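Local structure of phosphoserine aminotransferase (Bacillus alcalophilus, 1W23) at residues S77-M82 with T204-K209; A120-K123 with Q128-P131; L145-N150 with T156-F161; N150-G155 with G332-I337. The protein catalyses the reversible, pyridoxal phosphate-dependent transamination of phosphoserine to 3-phosphohydroxypyruvate and of phosphohydroxythreonine to its oxo acid, serving serine biosynthesis. All coordinates share one frame; numbering follows the deposited sequence. Where two conformers were deposited one is given.

Interaction 1: residues S77-M82 with T204-K209. With PLP (pyridoxal-5'-phosphate), chain J.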
loop_
_atom_site.group_PDB
_atom_site.type_symbol
_atom_site.label_atom_id
_atom_site.label_comp_id
_atom_site.label_asym_id
_atom_site.label_seq_id
_atom_site.Cartn_x
_atom_site.Cartn_y
_atom_site.Cartn_z
ATOM N N SER A 77 3.469 10.498 -2.729
ATOM C CA SER A 77 4.459 11.135 -1.856
ATOM C C SER A 77 5.774 10.368 -1.844
ATOM O O SER A 77 6.836 10.992 -1.764
ATOM C CB SER A 77 3.926 11.261 -0.433
ATOM O OG SER A 77 2.793 12.111 -0.392
ATOM N N LEU A 78 5.750 9.008 -1.927
ATOM C CA LEU A 78 7.008 8.315 -1.991
ATOM C C LEU A 78 7.716 8.568 -3.284
ATOM O O LEU A 78 8.973 8.592 -3.339
ATOM C CB LEU A 78 6.835 6.800 -1.737
ATOM C CG LEU A 78 8.144 6.040 -1.535
ATOM C CD1 LEU A 78 8.934 6.486 -0.304
ATOM C CD2 LEU A 78 7.854 4.549 -1.467
ATOM N N GLN A 79 6.983 8.775 -4.398
ATOM C CA GLN A 79 7.616 9.123 -5.659
ATOM C C GLN A 79 8.331 10.465 -5.587
ATOM O O GLN A 79 9.330 10.635 -6.308
ATOM C CB GLN A 79 6.562 9.140 -6.792
ATOM C CG GLN A 79 5.926 7.775 -7.036
ATOM C CD GLN A 79 7.028 6.746 -7.317
ATOM O OE1 GLN A 79 7.781 6.940 -8.302
ATOM N NE2 GLN A 79 7.123 5.725 -6.506
ATOM N N PHE A 80 7.890 11.381 -4.757
ATOM C CA PHE A 80 8.612 12.644 -4.605
ATOM C C PHE A 80 10.060 12.444 -4.234
ATOM O O PHE A 80 10.916 13.222 -4.650
ATOM C CB PHE A 80 7.966 13.539 -3.550
ATOM C CG PHE A 80 6.531 14.010 -3.823
ATOM C CD1 PHE A 80 5.786 14.486 -2.774
ATOM C CD2 PHE A 80 5.991 14.018 -5.101
ATOM C CE1 PHE A 80 4.499 14.985 -2.971
ATOM C CE2 PHE A 80 4.713 14.505 -5.305
ATOM C CZ PHE A 80 4.002 15.020 -4.264
ATOM N N THR A 81 10.367 11.432 -3.425
ATOM C CA THR A 81 11.772 11.111 -3.079
ATOM C C THR A 81 12.362 10.048 -3.998
ATOM O O THR A 81 13.548 10.129 -4.379
ATOM C CB THR A 81 11.904 10.761 -1.591
ATOM O OG1 THR A 81 13.331 10.743 -1.281
ATOM C CG2 THR A 81 11.323 9.447 -1.172
ATOM N N MET A 82 11.604 9.027 -4.450
ATOM C CA MET A 82 12.171 7.987 -5.280
ATOM C C MET A 82 12.688 8.538 -6.586
ATOM O O MET A 82 13.725 8.115 -7.079
ATOM C CB MET A 82 11.125 6.870 -5.411
ATOM C CG MET A 82 11.660 5.587 -5.959
ATOM S SD MET A 82 10.407 4.311 -5.904
ATOM C CE MET A 82 11.112 2.985 -6.845
ATOM N N THR A 204 0.191 3.031 -6.431
ATOM C CA THR A 204 0.654 4.169 -7.214
ATOM C C THR A 204 1.077 3.620 -8.557
ATOM O O THR A 204 1.870 2.660 -8.653
ATOM C CB THR A 204 1.817 4.862 -6.497
ATOM O OG1 THR A 204 1.371 5.294 -5.193
ATOM C CG2 THR A 204 2.306 6.087 -7.222
ATOM N N VAL A 205 0.533 4.191 -9.632
ATOM C CA VAL A 205 0.901 3.824 -11.006
ATOM C C VAL A 205 2.071 4.676 -11.458
ATOM O O VAL A 205 2.059 5.906 -11.322
ATOM C CB VAL A 205 -0.305 4.008 -11.951
ATOM C CG1 VAL A 205 0.093 3.810 -13.401
ATOM C CG2 VAL A 205 -1.441 3.093 -11.531
ATOM N N VAL A 206 3.128 4.033 -11.939
ATOM C CA VAL A 206 4.281 4.710 -12.461
ATOM C C VAL A 206 4.529 4.169 -13.888
ATOM O O VAL A 206 4.775 2.989 -14.056
ATOM C CB VAL A 206 5.529 4.511 -11.586
ATOM C CG1 VAL A 206 6.704 5.319 -12.101
ATOM C CG2 VAL A 206 5.216 4.881 -10.124
ATOM N N ILE A 207 4.426 5.080 -14.881
ATOM C CA ILE A 207 4.678 4.744 -16.284
ATOM C C ILE A 207 6.043 5.290 -16.638
ATOM O O ILE A 207 6.244 6.491 -16.522
ATOM C CB ILE A 207 3.563 5.298 -17.183
ATOM C CG1 ILE A 207 2.166 4.813 -16.813
ATOM C CG2 ILE A 207 3.901 4.999 -18.627
ATOM C CD1 ILE A 207 1.041 5.688 -17.316
ATOM N N VAL A 208 6.979 4.422 -16.991
ATOM C CA VAL A 208 8.372 4.784 -17.100
ATOM C C VAL A 208 8.939 4.380 -18.457
ATOM O O VAL A 208 8.699 3.272 -18.955
ATOM C CB VAL A 208 9.288 4.043 -16.071
ATOM C CG1 VAL A 208 8.923 4.390 -14.662
ATOM C CG2 VAL A 208 9.266 2.516 -16.204
ATOM N N LYS A 209 9.698 5.266 -19.068
ATOM C CA LYS A 209 10.462 4.926 -20.267
ATOM C C LYS A 209 11.579 3.995 -19.803
ATOM O O LYS A 209 12.425 4.372 -18.994
ATOM C CB LYS A 209 10.998 6.192 -20.928
ATOM C CG LYS A 209 11.577 5.931 -22.317
ATOM C CD LYS A 209 11.797 7.279 -23.030
ATOM C CE LYS A 209 12.407 7.083 -24.437
ATOM N NZ LYS A 209 11.252 7.067 -25.385
HETATM N N1 PLP J . 0.177 14.819 -5.816
HETATM C C2 PLP J . -1.099 15.262 -6.122
HETATM C C2A PLP J . -1.244 16.083 -7.348
HETATM C C3 PLP J . -2.161 14.919 -5.300
HETATM O O3 PLP J . -3.375 15.318 -5.603
HETATM C C4 PLP J . -1.926 14.122 -4.119
HETATM C C4A PLP J . -3.088 13.707 -3.289
HETATM C C5 PLP J . -0.617 13.685 -3.857
HETATM C C6 PLP J . 0.409 14.069 -4.705
HETATM C C5A PLP J . -0.262 12.877 -2.643
HETATM O O4P PLP J . -0.633 11.471 -2.888
HETATM P P PLP J . -0.430 10.379 -1.691
HETATM O O1P PLP J . -1.308 10.817 -0.560
HETATM O O2P PLP J . 1.045 10.402 -1.320
HETATM O O3P PLP J . -0.834 9.094 -2.395
#
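Gln79 is the one residue of helical segment 77-82 that touches strand 204-209, where it meets Thr204 and Val206. Two residues earlier, Ser77 takes up the cofactor: its backbone N bonds PLP O2P at 2.8 Å with an N-H...O angle of 151°, and its OG donates to the same O2P at 2.6 Å. OG lies beside Ser77's own backbone N (chi1 -64°), which is what lets both donors reach one phosphate oxygen. Gln79 then leans over the strand. Its CG slides past Thr204 CG2 at 4.0 Å, while the bend at chi2 (-56°) carries the amide across Val206, where OE1 rests 3.8 Å from CG2. That OE1 is hydrogen-bonded to Tyr226 OH. Phe80, on another side of the helix, brings CZ to 3.7 Å from PLP C6 and packs on Trp102. Met82 SD receives a weak bond from Gln79 NE2. The chemistry is divided: the CG and amide of Gln79 lie on the methyls of Thr204 and Val206, seating helix 75-87 on the central mixed sheet, and polar groups at its N-terminal end hold the phosphate. The positive end of the helix dipole there probably adds to the attraction, as in other fold-type I PLP enzymes.

Interaction 2: residues A120-K123 with Q128-P131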
loop_
_atom_site.group_PDB
_atom_site.type_symbol
_atom_site.label_atom_id
_atom_site.label_comp_id
_atom_site.label_asym_id
_atom_site.label_seq_id
_atom_site.Cartn_x
_atom_site.Cartn_y
_atom_site.Cartn_z
ATOM N N ALA A 120 9.871 27.750 -13.433
ATOM C CA ALA A 120 8.787 28.726 -13.576
ATOM C C ALA A 120 7.862 28.488 -12.368
ATOM O O ALA A 120 7.858 27.394 -11.769
ATOM C CB ALA A 120 8.066 28.595 -14.869
ATOM N N SER A 121 7.075 29.521 -12.022
ATOM C CA SER A 121 6.263 29.471 -10.843
ATOM C C SER A 121 5.162 30.513 -10.893
ATOM O O SER A 121 5.411 31.631 -11.350
ATOM C CB SER A 121 7.107 29.767 -9.603
ATOM O OG SER A 121 6.305 29.763 -8.445
ATOM N N THR A 122 3.994 30.152 -10.406
ATOM C CA THR A 122 2.926 31.126 -10.180
ATOM C C THR A 122 2.580 31.311 -8.698
ATOM O O THR A 122 1.518 31.803 -8.332
ATOM C CB THR A 122 1.669 30.802 -11.044
ATOM O OG1 THR A 122 1.277 29.457 -10.789
ATOM C CG2 THR A 122 1.966 30.967 -12.539
ATOM N N LYS A 123 3.565 30.963 -7.829
ATOM C CA LYS A 123 3.396 31.075 -6.420
ATOM C C LYS A 123 3.047 32.490 -5.934
ATOM O O LYS A 123 2.212 32.682 -5.035
ATOM C CB LYS A 123 4.681 30.592 -5.720
ATOM C CG LYS A 123 4.636 30.532 -4.200
ATOM C CD LYS A 123 5.974 30.054 -3.625
ATOM C CE LYS A 123 5.947 30.156 -2.112
ATOM N NZ LYS A 123 4.912 29.280 -1.503
ATOM N N GLN A 128 -2.888 30.879 -9.412
ATOM C CA GLN A 128 -4.145 31.023 -10.159
ATOM C C GLN A 128 -4.038 30.514 -11.571
ATOM O O GLN A 128 -5.056 30.437 -12.278
ATOM C CB GLN A 128 -4.586 32.487 -10.202
ATOM C CG GLN A 128 -4.934 33.043 -8.846
ATOM C CD GLN A 128 -5.242 34.532 -8.884
ATOM O OE1 GLN A 128 -6.173 34.944 -9.566
ATOM N NE2 GLN A 128 -4.541 35.320 -8.123
ATOM N N SER A 129 -2.857 30.185 -12.077
ATOM C CA SER A 129 -2.651 29.819 -13.479
ATOM C C SER A 129 -1.435 28.920 -13.654
ATOM O O SER A 129 -0.568 28.786 -12.806
ATOM C CB SER A 129 -2.461 31.077 -14.327
ATOM O OG SER A 129 -1.253 31.742 -14.064
ATOM N N ILE A 130 -1.387 28.341 -14.856
ATOM C CA ILE A 130 -0.178 27.646 -15.317
ATOM C C ILE A 130 0.712 28.632 -16.016
ATOM O O ILE A 130 0.206 29.396 -16.876
ATOM C CB ILE A 130 -0.587 26.514 -16.266
ATOM C CG1 ILE A 130 -1.677 25.576 -15.680
ATOM C CG2 ILE A 130 0.623 25.725 -16.769
ATOM C CD1 ILE A 130 -1.325 24.960 -14.342
ATOM N N PRO A 131 2.013 28.721 -15.732
ATOM C CA PRO A 131 2.890 29.674 -16.467
ATOM C C PRO A 131 2.998 29.281 -17.908
ATOM O O PRO A 131 2.927 28.128 -18.336
ATOM C CB PRO A 131 4.231 29.527 -15.749
ATOM C CG PRO A 131 4.173 28.217 -15.091
ATOM C CD PRO A 131 2.749 27.940 -14.731
#
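Thr122 holds OG1 between its backbone N and its carbonyl carbon (chi1 54°), the crowded position, and this turns the hydroxyl onto Ser129 while CG2 faces the chain running from Ser129 to Pro131. OG1 donates to Ser129 O at 2.8 Å, in the carbonyl plane and with a C=O...donor angle of 160°, so the acceptor is approached close to head-on. The CG2 branch packs against the same chain, 3.6 Å from Ser129 OG and 3.8 Å from Pro131 CD. Further back along the strand, Ala120 CB presses on the proline ring at CG, 3.9 Å away, and Pro131 also packs on Val97 and Thr99. Ser121 points away from the partner segment and works within its own, OG accepting from Lys123 N at 3.1 Å. Beyond the contact, Ile130 N bonds Ser293 OG. The geometry at Ser121 is an ST turn, lying just where strand 115-121, an outermost strand of the central sheet in this chain, gives way to loop. The returning chain is pinned beside that strand end by one side-chain-to-main-chain bond and a proline, a short connection folding back at the edge strand of the central sheet.

Interaction 3: residues L145-N150 with T156-F161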
loop_
_atom_site.group_PDB
_atom_site.type_symbol
_atom_site.label_atom_id
_atom_site.label_comp_id
_atom_site.label_asym_id
_atom_site.label_seq_id
_atom_site.Cartn_x
_atom_site.Cartn_y
_atom_site.Cartn_z
ATOM N N LEU A 145 12.847 17.719 -15.839
ATOM C CA LEU A 145 11.935 18.829 -15.578
ATOM C C LEU A 145 10.649 18.228 -15.042
ATOM O O LEU A 145 10.064 17.381 -15.740
ATOM C CB LEU A 145 11.636 19.627 -16.845
ATOM C CG LEU A 145 10.717 20.841 -16.630
ATOM C CD1 LEU A 145 11.403 21.888 -15.778
ATOM C CD2 LEU A 145 10.269 21.376 -17.972
ATOM N N HIS A 146 10.256 18.612 -13.834
ATOM C CA HIS A 146 9.082 18.036 -13.154
ATOM C C HIS A 146 7.946 19.018 -13.146
ATOM O O HIS A 146 8.129 20.187 -12.771
ATOM C CB HIS A 146 9.486 17.651 -11.719
ATOM C CG HIS A 146 8.370 17.008 -10.938
ATOM N ND1 HIS A 146 7.295 17.730 -10.375
ATOM C CD2 HIS A 146 8.193 15.717 -10.575
ATOM C CE1 HIS A 146 6.521 16.849 -9.711
ATOM N NE2 HIS A 146 7.040 15.620 -9.844
ATOM N N ILE A 147 6.749 18.535 -13.528
ATOM C CA ILE A 147 5.519 19.307 -13.500
ATOM C C ILE A 147 4.468 18.537 -12.714
ATOM O O ILE A 147 4.562 17.324 -12.499
ATOM C CB ILE A 147 5.004 19.603 -14.923
ATOM C CG1 ILE A 147 4.526 18.357 -15.666
ATOM C CG2 ILE A 147 6.060 20.376 -15.728
ATOM C CD1 ILE A 147 3.863 18.635 -16.994
ATOM N N THR A 148 3.401 19.275 -12.340
ATOM C CA THR A 148 2.229 18.721 -11.683
ATOM C C THR A 148 1.055 19.019 -12.622
ATOM O O THR A 148 0.696 20.206 -12.811
ATOM C CB THR A 148 1.991 19.361 -10.319
ATOM O OG1 THR A 148 3.226 19.371 -9.575
ATOM C CG2 THR A 148 0.886 18.644 -9.576
ATOM N N SER A 149 0.522 18.009 -13.305
ATOM C CA SER A 149 -0.452 18.296 -14.386
ATOM C C SER A 149 -1.735 18.932 -13.912
ATOM O O SER A 149 -2.275 19.817 -14.571
ATOM C CB SER A 149 -0.750 16.983 -15.141
ATOM O OG SER A 149 -1.191 15.995 -14.243
ATOM N N ASN A 150 -2.219 18.511 -12.743
ATOM C CA ASN A 150 -3.443 19.008 -12.146
ATOM C C ASN A 150 -3.108 19.333 -10.681
ATOM O O ASN A 150 -2.665 18.468 -9.908
ATOM C CB ASN A 150 -4.589 17.987 -12.302
ATOM C CG ASN A 150 -5.924 18.592 -11.854
ATOM O OD1 ASN A 150 -6.538 19.332 -12.662
ATOM N ND2 ASN A 150 -6.309 18.313 -10.619
ATOM N N THR A 156 -6.261 24.213 -10.767
ATOM C CA THR A 156 -5.698 24.572 -12.060
ATOM C C THR A 156 -5.106 23.334 -12.736
ATOM O O THR A 156 -4.768 22.351 -12.059
ATOM C CB THR A 156 -4.600 25.651 -11.917
ATOM O OG1 THR A 156 -3.559 25.054 -11.146
ATOM C CG2 THR A 156 -5.101 26.921 -11.270
ATOM N N GLN A 157 -4.973 23.394 -14.065
ATOM C CA GLN A 157 -4.558 22.220 -14.823
ATOM C C GLN A 157 -3.889 22.635 -16.118
ATOM O O GLN A 157 -4.346 23.568 -16.802
ATOM C CB GLN A 157 -5.828 21.388 -15.136
ATOM C CG GLN A 157 -5.636 20.094 -15.852
ATOM C CD GLN A 157 -6.934 19.368 -16.104
ATOM O OE1 GLN A 157 -8.018 19.989 -16.181
ATOM N NE2 GLN A 157 -6.870 18.017 -16.233
ATOM N N TYR A 158 -2.837 21.919 -16.476
ATOM C CA TYR A 158 -2.207 22.046 -17.787
ATOM C C TYR A 158 -3.203 21.707 -18.887
ATOM O O TYR A 158 -3.853 20.657 -18.849
ATOM C CB TYR A 158 -0.996 21.136 -17.895
ATOM C CG TYR A 158 0.266 21.628 -17.202
ATOM C CD1 TYR A 158 0.375 21.655 -15.816
ATOM C CD2 TYR A 158 1.376 22.033 -17.939
ATOM C CE1 TYR A 158 1.539 22.088 -15.187
ATOM C CE2 TYR A 158 2.521 22.458 -17.322
ATOM C CZ TYR A 158 2.618 22.496 -15.951
ATOM O OH TYR A 158 3.789 22.940 -15.363
ATOM N N GLN A 159 -3.269 22.567 -19.917
ATOM C CA GLN A 159 -4.108 22.304 -21.089
ATOM C C GLN A 159 -3.390 21.433 -22.083
ATOM O O GLN A 159 -4.086 20.782 -22.887
ATOM C CB GLN A 159 -4.484 23.631 -21.789
ATOM C CG GLN A 159 -5.217 24.541 -20.822
ATOM C CD GLN A 159 -6.414 23.837 -20.209
ATOM O OE1 GLN A 159 -7.341 23.496 -20.991
ATOM N NE2 GLN A 159 -6.395 23.574 -18.903
ATOM N N ASN A 160 -2.104 21.461 -22.089
ATOM C CA ASN A 160 -1.211 20.709 -22.988
ATOM C C ASN A 160 0.145 20.738 -22.300
ATOM O O ASN A 160 0.261 21.329 -21.193
ATOM C CB ASN A 160 -1.214 21.278 -24.400
ATOM C CG ASN A 160 -1.109 22.785 -24.342
ATOM O OD1 ASN A 160 -0.155 23.279 -23.745
ATOM N ND2 ASN A 160 -2.067 23.490 -24.928
ATOM N N PHE A 161 1.122 20.082 -22.862
ATOM C CA PHE A 161 2.383 19.833 -22.178
ATOM C C PHE A 161 3.519 20.315 -23.021
ATOM O O PHE A 161 3.503 20.236 -24.247
ATOM C CB PHE A 161 2.528 18.334 -21.879
ATOM C CG PHE A 161 1.453 17.881 -20.909
ATOM C CD1 PHE A 161 0.428 17.076 -21.306
ATOM C CD2 PHE A 161 1.490 18.300 -19.587
ATOM C CE1 PHE A 161 -0.562 16.707 -20.392
ATOM C CE2 PHE A 161 0.507 17.911 -18.677
ATOM C CZ PHE A 161 -0.514 17.078 -19.068
HETATM O O HOH W 1 3.819 22.223 -12.623
#
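Asn150 and Gln157 face each other as an antiparallel, non-hydrogen-bonded pair in a short beta hairpin, their CA atoms 4.3 Å apart. Among main-chain interactions, Tyr158 N donates to Ser149 O at 2.9 Å with an N-H...O angle of 163°. The same oxygen also receives a CA-H...O contact from Gln157, and Asn150 CA makes a longer one to Thr156 O.

The polar side chains of the pair cross without bonding each other. Asn150 OD1 sits against the aliphatic part of Gln157, 3.3 Å from CB, with the two amide planes 79° apart. Their polar atoms have partners elsewhere: Asn150 OD1 bonds Ser295 OG, its ND2 reaches Asn298 and Ser175, and the Gln157 amide is held by Asp176 and Leu296 N. Asn150 also lines the pocket of the cofactor.

Apolar contacts gather around Ile147 on strand 142-148 of the central sheet. With CG1 placed between backbone N and carbonyl carbon (chi1 68°), Ile147 brings CD1 onto two rings: over one face of Tyr158, in a CH-pi contact 4.2 Å from the ring centroid, and obliquely to 3.5 Å from Phe161 CD2. Ser149 CB meets Phe161 at its ring edge, while Ser149 OG bonds Asp176.

A water bridges the two segments, lying at the edge of the Tyr158 ring, in its plane. Its oxygen accepts from Thr148 N at 3.0 Å and is hydrogen-bonded to Tyr158 OH at 2.8 Å.

Interaction 4: residues N150-G155 with G332-I337. With PLP (pyridoxal-5'-phosphate), chain J.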
loop_
_atom_site.group_PDB
_atom_site.type_symbol
_atom_site.label_atom_id
_atom_site.label_comp_id
_atom_site.label_asym_id
_atom_site.label_seq_id
_atom_site.Cartn_x
_atom_site.Cartn_y
_atom_site.Cartn_z
ATOM N N ASN A 150 -2.219 18.511 -12.743
ATOM C CA ASN A 150 -3.443 19.008 -12.146
ATOM C C ASN A 150 -3.108 19.333 -10.681
ATOM O O ASN A 150 -2.665 18.468 -9.908
ATOM C CB ASN A 150 -4.589 17.987 -12.302
ATOM C CG ASN A 150 -5.924 18.592 -11.854
ATOM O OD1 ASN A 150 -6.538 19.332 -12.662
ATOM N ND2 ASN A 150 -6.309 18.313 -10.619
ATOM N N ASN A 151 -3.280 20.597 -10.353
ATOM C CA ASN A 151 -2.909 21.125 -9.045
ATOM C C ASN A 151 -4.133 21.050 -8.145
ATOM O O ASN A 151 -5.000 21.936 -8.106
ATOM C CB ASN A 151 -2.398 22.554 -9.187
ATOM C CG ASN A 151 -1.244 22.543 -10.183
ATOM O OD1 ASN A 151 -0.143 22.116 -9.832
ATOM N ND2 ASN A 151 -1.489 22.995 -11.392
ATOM N N THR A 152 -4.231 19.905 -7.450
ATOM C CA THR A 152 -5.475 19.455 -6.806
ATOM C C THR A 152 -6.027 20.474 -5.822
ATOM O O THR A 152 -7.255 20.569 -5.646
ATOM C CB THR A 152 -5.175 18.114 -6.058
ATOM O OG1 THR A 152 -4.238 17.377 -6.863
ATOM C CG2 THR A 152 -6.439 17.295 -5.831
ATOM N N ILE A 153 -5.131 21.160 -5.093
ATOM C CA ILE A 153 -5.558 22.115 -4.065
ATOM C C ILE A 153 -6.048 23.421 -4.616
ATOM O O ILE A 153 -6.960 24.071 -4.064
ATOM C CB ILE A 153 -4.421 22.299 -3.025
ATOM C CG1 ILE A 153 -4.312 21.014 -2.185
ATOM C CG2 ILE A 153 -4.621 23.542 -2.169
ATOM C CD1 ILE A 153 -3.042 20.834 -1.386
ATOM N N TYR A 154 -5.437 23.858 -5.720
ATOM C CA TYR A 154 -5.699 25.176 -6.337
ATOM C C TYR A 154 -6.685 25.118 -7.484
ATOM O O TYR A 154 -7.211 26.171 -7.887
ATOM C CB TYR A 154 -4.362 25.821 -6.769
ATOM C CG TYR A 154 -3.624 26.295 -5.520
ATOM C CD1 TYR A 154 -2.668 25.525 -4.919
ATOM C CD2 TYR A 154 -3.956 27.488 -4.942
ATOM C CE1 TYR A 154 -2.028 25.958 -3.751
ATOM C CE2 TYR A 154 -3.313 27.931 -3.788
ATOM C CZ TYR A 154 -2.344 27.153 -3.213
ATOM O OH TYR A 154 -1.706 27.580 -2.043
ATOM N N GLY A 155 -6.994 23.959 -8.039
ATOM C CA GLY A 155 -8.002 23.862 -9.105
ATOM C C GLY A 155 -7.533 24.363 -10.451
ATOM O O GLY A 155 -8.358 24.861 -11.241
ATOM N N GLY A 332 -12.040 28.077 1.528
ATOM C CA GLY A 332 -13.049 28.093 0.514
ATOM C C GLY A 332 -13.659 26.724 0.274
ATOM O O GLY A 332 -13.832 25.919 1.202
ATOM N N CYS A 333 -14.026 26.467 -0.989
ATOM C CA CYS A 333 -14.774 25.304 -1.397
ATOM C C CYS A 333 -14.014 24.582 -2.515
ATOM O O CYS A 333 -13.310 25.239 -3.311
ATOM C CB CYS A 333 -16.163 25.683 -1.926
ATOM S SG CYS A 333 -17.089 26.733 -0.773
ATOM N N ARG A 334 -14.178 23.288 -2.618
ATOM C CA ARG A 334 -13.548 22.508 -3.685
ATOM C C ARG A 334 -14.493 21.382 -4.046
ATOM O O ARG A 334 -14.759 20.508 -3.245
ATOM C CB ARG A 334 -12.201 21.933 -3.252
ATOM C CG ARG A 334 -11.545 21.091 -4.337
ATOM C CD ARG A 334 -10.113 20.705 -3.998
ATOM N NE ARG A 334 -10.021 19.995 -2.717
ATOM C CZ ARG A 334 -8.903 19.423 -2.288
ATOM N NH1 ARG A 334 -7.800 19.448 -3.007
ATOM N NH2 ARG A 334 -8.921 18.820 -1.071
ATOM N N ALA A 335 -15.009 21.425 -5.292
ATOM C CA ALA A 335 -15.843 20.350 -5.824
ATOM C C ALA A 335 -14.930 19.435 -6.668
ATOM O O ALA A 335 -14.504 19.840 -7.768
ATOM C CB ALA A 335 -16.991 20.894 -6.677
ATOM N N SER A 336 -14.598 18.256 -6.162
ATOM C CA SER A 336 -13.773 17.299 -6.899
ATOM C C SER A 336 -14.701 16.446 -7.747
ATOM O O SER A 336 -15.654 15.857 -7.255
ATOM C CB SER A 336 -12.927 16.483 -5.952
ATOM O OG SER A 336 -12.011 17.302 -5.235
ATOM N N ILE A 337 -14.428 16.465 -9.060
ATOM C CA ILE A 337 -15.271 15.914 -10.106
ATOM C C ILE A 337 -14.472 14.982 -11.016
ATOM O O ILE A 337 -14.457 15.061 -12.224
ATOM C CB ILE A 337 -15.999 17.050 -10.877
ATOM C CG1 ILE A 337 -15.051 18.131 -11.390
ATOM C CG2 ILE A 337 -17.098 17.634 -10.015
ATOM C CD1 ILE A 337 -15.722 19.103 -12.365
HETATM N N1 PLP J . 0.177 14.819 -5.816
HETATM C C2 PLP J . -1.099 15.262 -6.122
HETATM C C2A PLP J . -1.244 16.083 -7.348
HETATM C C3 PLP J . -2.161 14.919 -5.300
HETATM O O3 PLP J . -3.375 15.318 -5.603
HETATM C C4 PLP J . -1.926 14.122 -4.119
HETATM C C4A PLP J . -3.088 13.707 -3.289
HETATM C C5 PLP J . -0.617 13.685 -3.857
HETATM C C6 PLP J . 0.409 14.069 -4.705
HETATM C C5A PLP J . -0.262 12.877 -2.643
HETATM O O4P PLP J . -0.633 11.471 -2.888
HETATM P P PLP J . -0.430 10.379 -1.691
HETATM O O1P PLP J . -1.308 10.817 -0.560
HETATM O O2P PLP J . 1.045 10.402 -1.320
HETATM O O3P PLP J . -0.834 9.094 -2.395
#
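Thr152 OG1 is gripped by two oxygens, PLP O3 at 2.6 Å and Ser175 OG, while the carbonyl of the same residue is held from the other segment by Arg334. Thr152 stands in the turn of the hairpin formed by strands 150-151 and 156-157; Arg334 belongs to strand 333-336, at one side of the three-stranded antiparallel sheet near the C-terminal end of the chain. The contact therefore joins the cofactor-binding part of the fold to that smaller sheet.

OG1 lies beside the threonine's backbone N (chi1 -36°), which presents it to the cofactor's O3 and leaves CG2 3.8 Å from Arg334 NH1. PLP is further hydrogen-bonded to Ala76 N, Gln195 and, from the second subunit, Asn237 and Thr238.

Arg334 runs out from its strand extended through chi1 and chi2, then bends at chi3 (56°), so that the guanidinium swings alongside the turn. Thr152 O sits at the edge of that flat group, in its plane, yet NH1 comes from above the carbonyl plane rather than along a lone pair. The bond is nonetheless straight at the hydrogen, 163°, and 2.9 Å long from NH1 to O. Thr152 O also lies 3.3 Å from Arg334 CD, so the arginine is laid against the carbonyl by both its aliphatic and its charged parts. Ile153, which packs on Trp102, adds the last contact: its CA is 3.6 Å and its CG1 3.9 Å from Arg334 NH1.

From the N terminus, the helix of 77-82 opens interaction 1, which closes only at strand 204-209. Nested inside that long loop, interaction 2 closes first, spanning a few residues after strand 115-121; interaction 3 follows it in series, as the chain leaves strand 142-148 and doubles back at 156-161. Interaction 4 opens at 150-155, sharing Asn150 with interaction 3, and closes at 332-337, so it crosses both interactions 1 and 3. Ile130 of interaction 2 packs on Gln157 and Tyr158 of interaction 3 and on Asn151 of interaction 4. Interactions 1 and 4 do not touch, but both reach PLP, linking the central sheet, hairpin and C-terminal sheet.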